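Putative isomerase YbhH (Escherichia coli, PDB 6OTV) is a putative isomerase of the PrpF family, in the diaminopimelate epimerase clan, with no specific substrate or reaction assigned. Local coordinates at residues A[260-266]-A[308-313]; A[317-321]-A[332-337]. The contacts are given in a common frame with arbitrary orientation. Where two conformers were deposited one is given. Residue numbers count along the deposited sequence, not the author numbering.

Interaction 1 (A[260-266]-A[308-313]); sequences GGAINVR and INIEHP
Two parallel neighbouring strands of the mixed sheet meet here, the two strands of a beta-alpha-beta unit in which helix 279-290 lies between strand 263-267 and strand 306-312. The short axes approach to 4.6 Å with N-to-C directions 41° apart, so the pairing is markedly twisted. I263 pairs with I310 (CA-CA 5.3 Å) and N264 with E311 (CA-CA 4.4 Å). E311 N donates to I263 O (2.8 Å), and V265 N to E311 O (2.8 Å), so E311 bonds through both backbone groups to the residues flanking N264, as a parallel bridge requires. Before the strand, A262 leaves extended geometry (phi/psi -88/-31), yet A262 N still donates a hydrogen bond to N309 O (2.8 Å). On the face carrying I263 and I310, I263 CG2 meets I310 CD1 (3.5 Å) and V265 CG1 meets I310 CG2 (3.8 Å), against I285 and S286 of the helix. On the other face E311 OE2 (chi1 m, chi2 t) accepts a hydrogen bond from G261 N (3.1 Å); Q258 N and K259 N also hydrogen-bond its carboxylate. An ideal CB on G261 would clash with N309 OD1 (2.3 Å); N309 ND2 hydrogen-bonds D318 OD1. Backbone amides thus meet the buried E311 carboxylate, tying the turn before strand 263-267 to its neighbour.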
ATOM      1  N   GLY A 260     -25.340  23.996   8.323  1.00 24.86           N
ATOM      2  CA  GLY A 260     -25.538  23.315   7.060  1.00 24.97           C
ATOM      3  C   GLY A 260     -24.734  22.047   6.856  1.00 33.08           C
ATOM      4  O   GLY A 260     -24.936  21.366   5.842  1.00 34.05           O
ATOM      5  N   GLY A 261     -23.839  21.702   7.776  1.00 28.33           N
ATOM      6  CA  GLY A 261     -23.029  20.511   7.638  1.00 31.06           C
ATOM      7  C   GLY A 261     -23.803  19.241   7.949  1.00 31.47           C
ATOM      8  O   GLY A 261     -25.027  19.230   8.093  1.00 32.62           O
ATOM      9  N   ALA A 262     -23.053  18.146   8.067  1.00 28.24           N
ATOM     10  CA  ALA A 262     -23.644  16.845   8.356  1.00 23.67           C
ATOM     11  C   ALA A 262     -23.797  16.576   9.846  1.00 25.78           C
ATOM     12  O   ALA A 262     -24.728  15.865  10.243  1.00 25.83           O
ATOM     13  CB  ALA A 262     -22.804  15.727   7.728  1.00 23.63           C
ATOM     14  N   ILE A 263     -22.914  17.122  10.681  1.00 25.96           N
ATOM     15  CA  ILE A 263     -22.898  16.795  12.101  1.00 28.26           C
ATOM     16  C   ILE A 263     -22.027  17.814  12.819  1.00 27.84           C
ATOM     17  O   ILE A 263     -21.155  18.442  12.208  1.00 26.85           O
ATOM     18  CB  ILE A 263     -22.384  15.343  12.301  1.00 28.49           C
ATOM     19  CG1 ILE A 263     -22.585  14.865  13.740  1.00 30.91           C
ATOM     20  CG2 ILE A 263     -20.934  15.237  11.894  1.00 24.65           C
ATOM     21  CD1 ILE A 263     -22.302  13.387  13.923  1.00 26.56           C
ATOM     22  N   ASN A 264     -22.276  17.996  14.112  1.00 24.91           N
ATOM     23  CA  ASN A 264     -21.463  18.839  14.974  1.00 25.26           C
ATOM     24  C   ASN A 264     -20.833  17.970  16.054  1.00 29.58           C
ATOM     25  O   ASN A 264     -21.487  17.075  16.600  1.00 27.27           O
ATOM     26  CB  ASN A 264     -22.305  19.954  15.604  1.00 29.53           C
ATOM     27  CG  ASN A 264     -21.570  20.688  16.708  1.00 34.89           C
ATOM     28  OD1 ASN A 264     -20.704  21.526  16.448  1.00 29.97           O
ATOM     29  ND2 ASN A 264     -21.914  20.377  17.951  1.00 32.08           N
ATOM     30  N   VAL A 265     -19.560  18.217  16.361  1.00 27.51           N
ATOM     31  CA  VAL A 265     -18.827  17.347  17.270  1.00 29.77           C
ATOM     32  C   VAL A 265     -18.086  18.176  18.311  1.00 34.34           C
ATOM     33  O   VAL A 265     -17.765  19.349  18.105  1.00 29.74           O
ATOM     34  CB  VAL A 265     -17.834  16.417  16.528  1.00 40.19           C
ATOM     35  CG1 VAL A 265     -18.548  15.590  15.460  1.00 28.31           C
ATOM     36  CG2 VAL A 265     -16.688  17.217  15.927  1.00 29.06           C
ATOM     37  N   ARG A 266     -17.829  17.538  19.452  1.00 40.07           N
ATOM     38  CA  ARG A 266     -16.930  18.048  20.483  1.00 33.12           C
ATOM     39  C   ARG A 266     -15.920  16.947  20.772  1.00 34.55           C
ATOM     40  O   ARG A 266     -16.283  15.895  21.308  1.00 40.41           O
ATOM     41  CB  ARG A 266     -17.693  18.452  21.746  1.00 33.91           C
ATOM     42  CG  ARG A 266     -18.538  19.709  21.580  1.00 32.76           C
ATOM     43  CD  ARG A 266     -17.666  20.904  21.222  1.00 32.52           C
ATOM     44  NE  ARG A 266     -18.440  22.132  21.042  1.00 34.91           N
ATOM     45  CZ  ARG A 266     -18.918  22.557  19.875  1.00 37.04           C
ATOM     46  NH1 ARG A 266     -18.716  21.855  18.767  1.00 29.13           N
ATOM     47  NH2 ARG A 266     -19.605  23.692  19.814  1.00 33.05           N
ATOM     48  N   ILE A 308     -18.809  14.951   3.317  1.00 39.96           N
ATOM     49  CA  ILE A 308     -19.401  14.947   4.650  1.00 33.62           C
ATOM     50  C   ILE A 308     -18.744  16.069   5.441  1.00 30.20           C
ATOM     51  O   ILE A 308     -17.542  16.015   5.731  1.00 29.48           O
ATOM     52  CB  ILE A 308     -19.226  13.596   5.349  1.00 34.75           C
ATOM     53  CG1 ILE A 308     -19.888  12.499   4.519  1.00 38.61           C
ATOM     54  CG2 ILE A 308     -19.808  13.642   6.745  1.00 31.86           C
ATOM     55  CD1 ILE A 308     -19.862  11.142   5.169  1.00 42.80           C
ATOM     56  N   ASN A 309     -19.526  17.089   5.779  1.00 30.13           N
ATOM     57  CA  ASN A 309     -19.019  18.269   6.469  1.00 28.20           C
ATOM     58  C   ASN A 309     -19.194  18.089   7.975  1.00 29.18           C
ATOM     59  O   ASN A 309     -20.320  17.905   8.456  1.00 32.30           O
ATOM     60  CB  ASN A 309     -19.751  19.512   5.963  1.00 26.94           C
ATOM     61  CG  ASN A 309     -19.248  20.789   6.596  1.00 37.26           C
ATOM     62  OD1 ASN A 309     -19.777  21.240   7.611  1.00 41.76           O
ATOM     63  ND2 ASN A 309     -18.228  21.387   5.993  1.00 39.81           N
ATOM     64  N   ILE A 310     -18.083  18.125   8.712  1.00 26.41           N
ATOM     65  CA  ILE A 310     -18.064  17.931  10.162  1.00 28.39           C
ATOM     66  C   ILE A 310     -17.830  19.281  10.825  1.00 37.23           C
ATOM     67  O   ILE A 310     -16.785  19.910  10.615  1.00 36.69           O
ATOM     68  CB  ILE A 310     -16.976  16.938  10.601  1.00 28.99           C
ATOM     69  CG1 ILE A 310     -16.934  15.708   9.689  1.00 33.61           C
ATOM     70  CG2 ILE A 310     -17.181  16.537  12.059  1.00 25.22           C
ATOM     71  CD1 ILE A 310     -18.129  14.816   9.806  1.00 44.94           C
ATOM     72  N   GLU A 311     -18.779  19.710  11.651  1.00 30.22           N
ATOM     73  CA  GLU A 311     -18.661  20.972  12.367  1.00 26.88           C
ATOM     74  C   GLU A 311     -17.999  20.752  13.723  1.00 27.70           C
ATOM     75  O   GLU A 311     -18.216  19.728  14.378  1.00 29.90           O
ATOM     76  CB  GLU A 311     -20.038  21.623  12.534  1.00 26.03           C
ATOM     77  CG  GLU A 311     -20.697  21.960  11.199  1.00 31.89           C
ATOM     78  CD  GLU A 311     -22.063  22.610  11.339  1.00 37.09           C
ATOM     79  OE1 GLU A 311     -22.582  22.700  12.472  1.00 39.97           O
ATOM     80  OE2 GLU A 311     -22.622  23.032  10.303  1.00 37.08           O
ATOM     81  N   HIS A 312     -17.186  21.718  14.131  1.00 27.14           N
ATOM     82  CA  HIS A 312     -16.433  21.647  15.375  1.00 28.01           C
ATOM     83  C   HIS A 312     -16.356  23.056  15.943  1.00 29.11           C
ATOM     84  O   HIS A 312     -16.773  24.019  15.287  1.00 39.98           O
ATOM     85  CB  HIS A 312     -15.039  21.039  15.139  1.00 33.63           C
ATOM     86  CG  HIS A 312     -14.203  21.789  14.151  1.00 37.79           C
ATOM     87  ND1 HIS A 312     -13.529  22.948  14.472  1.00 40.59           N
ATOM     88  CD2 HIS A 312     -13.923  21.539  12.850  1.00 39.43           C
ATOM     89  CE1 HIS A 312     -12.875  23.382  13.410  1.00 40.50           C
ATOM     90  NE2 HIS A 312     -13.097  22.545  12.413  1.00 38.46           N
ATOM     91  N   PRO A 313     -15.851  23.214  17.178  1.00 41.99           N
ATOM     92  CA  PRO A 313     -15.911  24.539  17.830  1.00 44.13           C
ATOM     93  C   PRO A 313     -15.387  25.712  17.011  1.00 47.12           C
ATOM     94  O   PRO A 313     -15.878  26.833  17.193  1.00 55.68           O
ATOM     95  CB  PRO A 313     -15.065  24.333  19.090  1.00 33.07           C
ATOM     96  CG  PRO A 313     -15.281  22.920  19.436  1.00 40.13           C
ATOM     97  CD  PRO A 313     -15.390  22.181  18.130  1.00 39.67           C
TER

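Interaction 2 (A[317-321]-A[332-337]); sequences LDVHL and RASVIR
Both segments are extended and run antiparallel, their short axes 4.7 Å apart at closest and their N-to-C directions 145° apart, a strong twist. H320 and S334 form the hydrogen-bonded pair (CA-CA 5.1 Å): H320 N donates to S334 O at 2.8 Å, and S334 N to H320 O at 2.9 Å. L321 and A333 follow as a non-hydrogen-bonded pair (CA-CA 4.7 Å), with CA-H...O contacts from A333 CA to H320 O (3.3 Å) and from L321 CA to R332 O (3.4 Å). Toward L317 the strands diverge, and water 1 bridges the gap, donating to D318 O (2.4 Å) and accepting from I336 N (2.9 Å). This is a beta hairpin of strands 315-322 and 332-344, the latter also pairing with strand 158-163. On its buried face, covered by helix 279-290, V319 CG1 lies 4.1 Å from A333 CB, V319 CG2 4.0 Å from V335 CG2, and L321 CD2 3.6 Å from A333 CB. L317 CD2 sits over one face of the R337 guanidinium, 3.3 Å from R337 NH2, while R337 NH1 hydrogen-bonds N95 OD1. On the opposite face H320 and S334 share water 2, 2.9 Å from H320 ND1 and 3.2 Å from S334 OG; it also accepts from R332 NH2 (3.1 Å).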
ATOM      1  N   LEU A 317     -15.033  20.984   8.630  1.00 45.81           N
ATOM      2  CA  LEU A 317     -14.051  20.238   7.855  1.00 41.95           C
ATOM      3  C   LEU A 317     -14.782  19.294   6.915  1.00 39.71           C
ATOM      4  O   LEU A 317     -15.706  18.591   7.334  1.00 40.67           O
ATOM      5  CB  LEU A 317     -13.106  19.461   8.781  1.00 34.89           C
ATOM      6  CG  LEU A 317     -11.798  18.902   8.217  1.00 44.17           C
ATOM      7  CD1 LEU A 317     -11.962  17.449   7.838  1.00 52.66           C
ATOM      8  CD2 LEU A 317     -11.310  19.714   7.025  1.00 47.29           C
ATOM      9  N   ASP A 318     -14.378  19.291   5.645  1.00 33.63           N
ATOM     10  CA  ASP A 318     -14.965  18.411   4.642  1.00 32.93           C
ATOM     11  C   ASP A 318     -14.174  17.112   4.559  1.00 34.35           C
ATOM     12  O   ASP A 318     -12.948  17.132   4.407  1.00 30.62           O
ATOM     13  CB  ASP A 318     -14.995  19.092   3.272  1.00 45.83           C
ATOM     14  CG  ASP A 318     -16.128  20.095   3.139  1.00 62.33           C
ATOM     15  OD1 ASP A 318     -17.251  19.796   3.599  1.00 59.53           O
ATOM     16  OD2 ASP A 318     -15.892  21.182   2.570  1.00 73.75           O
ATOM     17  N   VAL A 319     -14.875  15.987   4.666  1.00 27.32           N
ATOM     18  CA  VAL A 319     -14.287  14.666   4.478  1.00 26.60           C
ATOM     19  C   VAL A 319     -15.021  13.994   3.328  1.00 30.47           C
ATOM     20  O   VAL A 319     -16.253  13.892   3.348  1.00 31.47           O
ATOM     21  CB  VAL A 319     -14.375  13.799   5.746  1.00 28.32           C
ATOM     22  CG1 VAL A 319     -13.681  12.457   5.516  1.00 26.22           C
ATOM     23  CG2 VAL A 319     -13.771  14.521   6.940  1.00 25.58           C
ATOM     24  N   HIS A 320     -14.270  13.562   2.320  0.52 29.05           N
ATOM     25  CA  HIS A 320     -14.835  12.825   1.198  0.52 30.05           C
ATOM     26  C   HIS A 320     -14.707  11.334   1.478  0.52 30.92           C
ATOM     27  O   HIS A 320     -13.600  10.831   1.700  0.52 35.45           O
ATOM     28  CB  HIS A 320     -14.139  13.189  -0.112  0.52 31.47           C
ATOM     29  CG  HIS A 320     -14.734  12.518  -1.312  0.52 38.19           C
ATOM     30  ND1 HIS A 320     -14.170  11.407  -1.901  0.52 40.58           N
ATOM     31  CD2 HIS A 320     -15.853  12.795  -2.024  0.52 40.50           C
ATOM     32  CE1 HIS A 320     -14.911  11.032  -2.929  0.52 38.25           C
ATOM     33  NE2 HIS A 320     -15.938  11.858  -3.025  0.52 31.57           N
ATOM     34  N   LEU A 321     -15.836  10.639   1.482  1.00 31.44           N
ATOM     35  CA  LEU A 321     -15.876   9.199   1.676  1.00 30.87           C
ATOM     36  C   LEU A 321     -16.161   8.495   0.355  1.00 42.65           C
ATOM     37  O   LEU A 321     -16.737   9.068  -0.574  1.00 49.76           O
ATOM     38  CB  LEU A 321     -16.938   8.815   2.710  1.00 32.54           C
ATOM     39  CG  LEU A 321     -16.593   9.083   4.173  1.00 42.59           C
ATOM     40  CD1 LEU A 321     -17.590   8.380   5.073  1.00 45.77           C
ATOM     41  CD2 LEU A 321     -15.182   8.618   4.481  1.00 40.75           C
ATOM     42  N   ARG A 332     -12.846   4.343   2.168  1.00 46.83           N
ATOM     43  CA  ARG A 332     -11.717   5.230   1.921  1.00 37.29           C
ATOM     44  C   ARG A 332     -12.124   6.671   2.200  1.00 34.61           C
ATOM     45  O   ARG A 332     -13.173   7.127   1.730  1.00 31.98           O
ATOM     46  CB  ARG A 332     -11.222   5.093   0.480  1.00 48.92           C
ATOM     47  CG  ARG A 332      -9.761   5.476   0.267  1.00 56.97           C
ATOM     48  CD  ARG A 332      -9.428   5.520  -1.215  1.00 56.06           C
ATOM     49  NE  ARG A 332     -10.213   6.546  -1.895  1.00 68.06           N
ATOM     50  CZ  ARG A 332     -10.247   6.717  -3.212  1.00 69.44           C
ATOM     51  NH1 ARG A 332      -9.540   5.922  -4.002  1.00 61.46           N
ATOM     52  NH2 ARG A 332     -10.993   7.681  -3.737  1.00 74.35           N
ATOM     53  N   ALA A 333     -11.292   7.384   2.957  1.00 29.48           N
ATOM     54  CA  ALA A 333     -11.551   8.767   3.334  1.00 28.99           C
ATOM     55  C   ALA A 333     -10.442   9.666   2.808  1.00 32.29           C
ATOM     56  O   ALA A 333      -9.264   9.296   2.837  1.00 30.62           O
ATOM     57  CB  ALA A 333     -11.655   8.920   4.854  1.00 28.48           C
ATOM     58  N   SER A 334     -10.821  10.849   2.333  1.00 28.70           N
ATOM     59  CA  SER A 334      -9.853  11.831   1.871  1.00 28.90           C
ATOM     60  C   SER A 334     -10.268  13.214   2.352  1.00 31.72           C
ATOM     61  O   SER A 334     -11.452  13.493   2.557  1.00 28.51           O
ATOM     62  CB  SER A 334      -9.711  11.818   0.341  1.00 29.22           C
ATOM     63  OG  SER A 334     -10.947  12.099  -0.289  1.00 55.71           O
ATOM     64  N   VAL A 335      -9.273  14.073   2.540  1.00 29.98           N
ATOM     65  CA  VAL A 335      -9.474  15.434   3.020  1.00 34.44           C
ATOM     66  C   VAL A 335      -8.619  16.366   2.172  1.00 38.26           C
ATOM     67  O   VAL A 335      -7.518  15.999   1.746  1.00 37.58           O
ATOM     68  CB  VAL A 335      -9.125  15.556   4.522  1.00 40.89           C
ATOM     69  CG1 VAL A 335      -9.097  17.009   4.962  1.00 48.56           C
ATOM     70  CG2 VAL A 335     -10.124  14.772   5.364  1.00 39.78           C
ATOM     71  N   ILE A 336      -9.138  17.563   1.903  1.00 36.71           N
ATOM     72  CA  ILE A 336      -8.385  18.611   1.226  1.00 40.85           C
ATOM     73  C   ILE A 336      -7.777  19.527   2.280  1.00 38.04           C
ATOM     74  O   ILE A 336      -8.466  19.957   3.213  1.00 37.27           O
ATOM     75  CB  ILE A 336      -9.273  19.408   0.255  1.00 37.97           C
ATOM     76  CG1 ILE A 336      -9.926  18.480  -0.776  1.00 34.61           C
ATOM     77  CG2 ILE A 336      -8.455  20.495  -0.442  1.00 28.64           C
ATOM     78  CD1 ILE A 336      -8.956  17.880  -1.770  1.00 28.63           C
ATOM     79  N   ARG A 337      -6.490  19.816   2.140  1.00 32.08           N
ATOM     80  CA  ARG A 337      -5.811  20.809   2.958  1.00 30.82           C
ATOM     81  C   ARG A 337      -5.063  21.760   2.037  1.00 32.65           C
ATOM     82  O   ARG A 337      -5.121  21.647   0.808  1.00 26.50           O
ATOM     83  CB  ARG A 337      -4.844  20.154   3.957  1.00 26.03           C
ATOM     84  CG  ARG A 337      -5.472  19.145   4.910  1.00 28.35           C
ATOM     85  CD  ARG A 337      -6.014  19.813   6.162  1.00 31.54           C
ATOM     86  NE  ARG A 337      -7.247  20.545   5.900  1.00 33.88           N
ATOM     87  CZ  ARG A 337      -7.835  21.350   6.776  1.00 39.63           C
ATOM     88  NH1 ARG A 337      -7.298  21.534   7.976  1.00 38.05           N
ATOM     89  NH2 ARG A 337      -8.958  21.976   6.449  1.00 39.47           N
TER
HETATM   90  O   HOH W   1     -11.746  18.478   2.757  1.00 33.99           O
HETATM   91  O   HOH W   2     -12.193   9.307  -1.325  1.00 47.01           O

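Overall arrangement
The centres of the two interactions lie about 13 Å apart in the same branched or curled mixed sheet, and they follow in series along the chain: interaction 1 closes at 308-313 before interaction 2 opens at 317-321. Strands 306-312 and 315-322 are antiparallel neighbours, joined by probable hydrogen bonds from I308 N to V319 O and from I310 N to L317 O, each 2.8 Å; I308 CD1 also packs on L321 CD1 at 3.6 Å. The resulting strand order is 263-267, 306-312, 315-322, 332-344, with helix 279-290 touching side chains of both contacts. Strand 332-344 then carries the succession from the beta-alpha-beta unit to strand 3-11 near the N-terminus and strand 158-163 in the middle of the chain.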